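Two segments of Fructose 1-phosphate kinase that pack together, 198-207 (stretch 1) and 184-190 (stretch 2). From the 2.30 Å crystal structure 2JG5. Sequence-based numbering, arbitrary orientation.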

# COMPACT_ATOMS: atom_id res chain seq x y z
N ASP A 198 28.32 32.01 17.13
CA ASP A 198 28.85 30.66 17.03
C ASP A 198 28.40 30.00 15.74
O ASP A 198 29.17 29.29 15.10
CB ASP A 198 28.43 29.81 18.23
CG ASP A 198 29.39 29.94 19.41
OD1 ASP A 198 30.57 30.31 19.21
OD2 ASP A 198 28.95 29.66 20.56
N VAL A 199 27.15 30.23 15.35
CA VAL A 199 26.62 29.69 14.10
C VAL A 199 27.34 30.28 12.88
O VAL A 199 27.70 29.53 11.97
CB VAL A 199 25.08 29.88 13.99
CG1 VAL A 199 24.55 29.35 12.67
CG2 VAL A 199 24.35 29.20 15.15
N ILE A 200 27.56 31.60 12.86
CA ILE A 200 28.31 32.25 11.78
C ILE A 200 29.71 31.64 11.67
O ILE A 200 30.16 31.36 10.57
CB ILE A 200 28.48 33.79 11.99
CG1 ILE A 200 27.17 34.49 12.31
CG2 ILE A 200 29.11 34.44 10.76
CD1 ILE A 200 27.36 35.80 13.03
N LYS A 201 30.38 31.46 12.80
CA LYS A 201 31.76 30.97 12.81
C LYS A 201 31.88 29.61 12.11
O LYS A 201 32.51 29.50 11.06
CB LYS A 201 32.28 30.90 14.24
CG LYS A 201 33.75 30.51 14.35
CD LYS A 201 34.08 30.04 15.76
CE LYS A 201 35.55 29.75 15.91
NZ LYS A 201 35.81 29.19 17.24
N TYR A 202 31.25 28.58 12.69
CA TYR A 202 31.35 27.21 12.20
C TYR A 202 30.69 26.99 10.84
O TYR A 202 31.08 26.09 10.09
CB TYR A 202 30.82 26.22 13.26
CG TYR A 202 31.59 26.32 14.55
CD1 TYR A 202 32.93 25.96 14.61
CD2 TYR A 202 31.00 26.81 15.71
CE1 TYR A 202 33.65 26.07 15.78
CE2 TYR A 202 31.72 26.93 16.90
CZ TYR A 202 33.05 26.55 16.92
OH TYR A 202 33.80 26.64 18.07
N GLY A 203 29.72 27.83 10.52
CA GLY A 203 29.08 27.83 9.21
C GLY A 203 29.99 28.35 8.12
O GLY A 203 29.99 27.82 7.00
N ARG A 204 30.76 29.40 8.42
CA ARG A 204 31.73 29.95 7.47
C ARG A 204 32.96 29.06 7.31
O ARG A 204 33.64 29.12 6.28
CB ARG A 204 32.13 31.37 7.86
CG ARG A 204 32.80 32.15 6.72
CD ARG A 204 32.81 33.64 6.99
NE ARG A 204 31.49 34.24 6.76
CZ ARG A 204 31.02 35.30 7.40
NH1 ARG A 204 29.81 35.76 7.11
NH2 ARG A 204 31.75 35.91 8.34
N LEU A 205 33.25 28.24 8.31
CA LEU A 205 34.31 27.24 8.19
C LEU A 205 33.91 26.18 7.16
O LEU A 205 34.74 25.64 6.44
CB LEU A 205 34.64 26.62 9.55
CG LEU A 205 35.24 27.54 10.62
CD1 LEU A 205 35.25 26.86 11.96
CD2 LEU A 205 36.64 28.03 10.26
N LEU A 206 32.61 25.92 7.08
CA LEU A 206 32.05 25.03 6.06
C LEU A 206 32.15 25.64 4.67
O LEU A 206 32.42 24.93 3.70
CB LEU A 206 30.60 24.69 6.40
CG LEU A 206 30.42 23.72 7.57
CD1 LEU A 206 28.95 23.68 7.97
CD2 LEU A 206 30.94 22.32 7.20
N VAL A 207 31.93 26.94 4.58
CA VAL A 207 32.15 27.73 3.36
C VAL A 207 33.64 27.71 2.94
O VAL A 207 33.95 27.75 1.74
CB VAL A 207 31.63 29.18 3.54
CG1 VAL A 207 31.85 30.02 2.28
CG2 VAL A 207 30.16 29.18 3.90
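Stretch 2 (184-190) ELEVMFN

The residue with the largest area covered in this contact, Phe189, is not part of the helix that delivers it: it is the first residue to leave helical phi/psi (-90/14), although Phe189 N still donates a hydrogen bond to Leu185 O at 3.0 Å. The example illustrates how a helix terminus can pack through an aromatic side chain placed just beyond its last turn. Stretch 1 is helical throughout, stretch 2 from 184 to 188; the N-to-C directions of the two helices diverge by 64°, neither parallel nor antiparallel, and the axes approach to 10.7 Å. The backbones come nearest at Tyr202 and Leu185, whose CA atoms lie 7.0 Å apart.

Phe189, with chi1 in the m well, sets its ring against successive turns of stretch 1. Tyr202 CD1 lies over one face, 3.8 Å from Phe189 CG, the two ring planes inclined at 36°; Leu206 CG meets the ring edge, 3.8 Å from Phe189 CZ, and Leu205 CB is 3.8 Å from Phe189 CE2. Phe189 CE1 also comes within 3.3 Å of Tyr202 O.

One turn earlier, Leu185 supplies the second anchor: its CD2 is 3.6 Å from Leu206 CD1, while its CD1 reaches Val199 CG1 at 4.3 Å. Met188 SD adds a contact of 3.8 Å to Leu206 CD2. No hydrogen bond joins the stretches, so apolar packing carries the interface, burying 338 Å² in total.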

# COMPACT_ATOMS: atom_id res chain seq x y z
N GLU A 184 23.90 19.25 14.09
CA GLU A 184 24.91 18.67 13.20
C GLU A 184 26.22 19.45 13.20
O GLU A 184 27.30 18.84 13.15
CB GLU A 184 24.36 18.51 11.79
CG GLU A 184 23.41 17.33 11.66
CD GLU A 184 22.63 17.31 10.37
OE1 GLU A 184 22.28 18.38 9.84
OE2 GLU A 184 22.36 16.20 9.87
N LEU A 185 26.14 20.78 13.29
CA LEU A 185 27.30 21.65 13.47
C LEU A 185 28.08 21.26 14.71
O LEU A 185 29.30 21.15 14.66
CB LEU A 185 26.88 23.12 13.60
CG LEU A 185 26.57 23.97 12.37
CD1 LEU A 185 26.25 25.39 12.81
CD2 LEU A 185 27.73 23.98 11.39
N GLU A 186 27.35 21.06 15.81
CA GLU A 186 27.93 20.64 17.08
C GLU A 186 28.67 19.31 16.99
O GLU A 186 29.71 19.14 17.61
CB GLU A 186 26.86 20.56 18.18
CG GLU A 186 26.34 21.91 18.65
CD GLU A 186 25.76 21.87 20.05
OE1 GLU A 186 25.58 20.75 20.62
OE2 GLU A 186 25.49 22.96 20.60
N VAL A 187 28.12 18.37 16.21
CA VAL A 187 28.79 17.09 16.00
C VAL A 187 29.99 17.25 15.07
O VAL A 187 31.09 16.80 15.39
CB VAL A 187 27.82 15.99 15.49
CG1 VAL A 187 28.56 14.66 15.32
CG2 VAL A 187 26.64 15.82 16.44
N MET A 188 29.77 17.89 13.92
CA MET A 188 30.83 18.15 12.94
C MET A 188 32.08 18.69 13.60
O MET A 188 33.11 18.03 13.59
CB MET A 188 30.36 19.18 11.91
CG MET A 188 29.41 18.67 10.84
SD MET A 188 29.18 20.00 9.65
CE MET A 188 27.75 19.46 8.69
N PHE A 189 31.98 19.88 14.18
CA PHE A 189 33.14 20.58 14.73
C PHE A 189 33.41 20.25 16.20
O PHE A 189 34.19 20.94 16.86
CB PHE A 189 32.97 22.09 14.54
CG PHE A 189 32.93 22.51 13.10
CD1 PHE A 189 31.71 22.66 12.43
CD2 PHE A 189 34.12 22.76 12.41
CE1 PHE A 189 31.68 23.05 11.09
CE2 PHE A 189 34.10 23.15 11.07
CZ PHE A 189 32.87 23.30 10.41
N ASN A 190 32.76 19.19 16.68
CA ASN A 190 32.80 18.75 18.08
C ASN A 190 32.91 19.86 19.12
O ASN A 190 33.90 19.97 19.86
CB ASN A 190 33.86 17.67 18.30
CG ASN A 190 33.40 16.62 19.28
OD1 ASN A 190 32.45 15.88 19.00
ND2 ASN A 190 34.04 16.57 20.45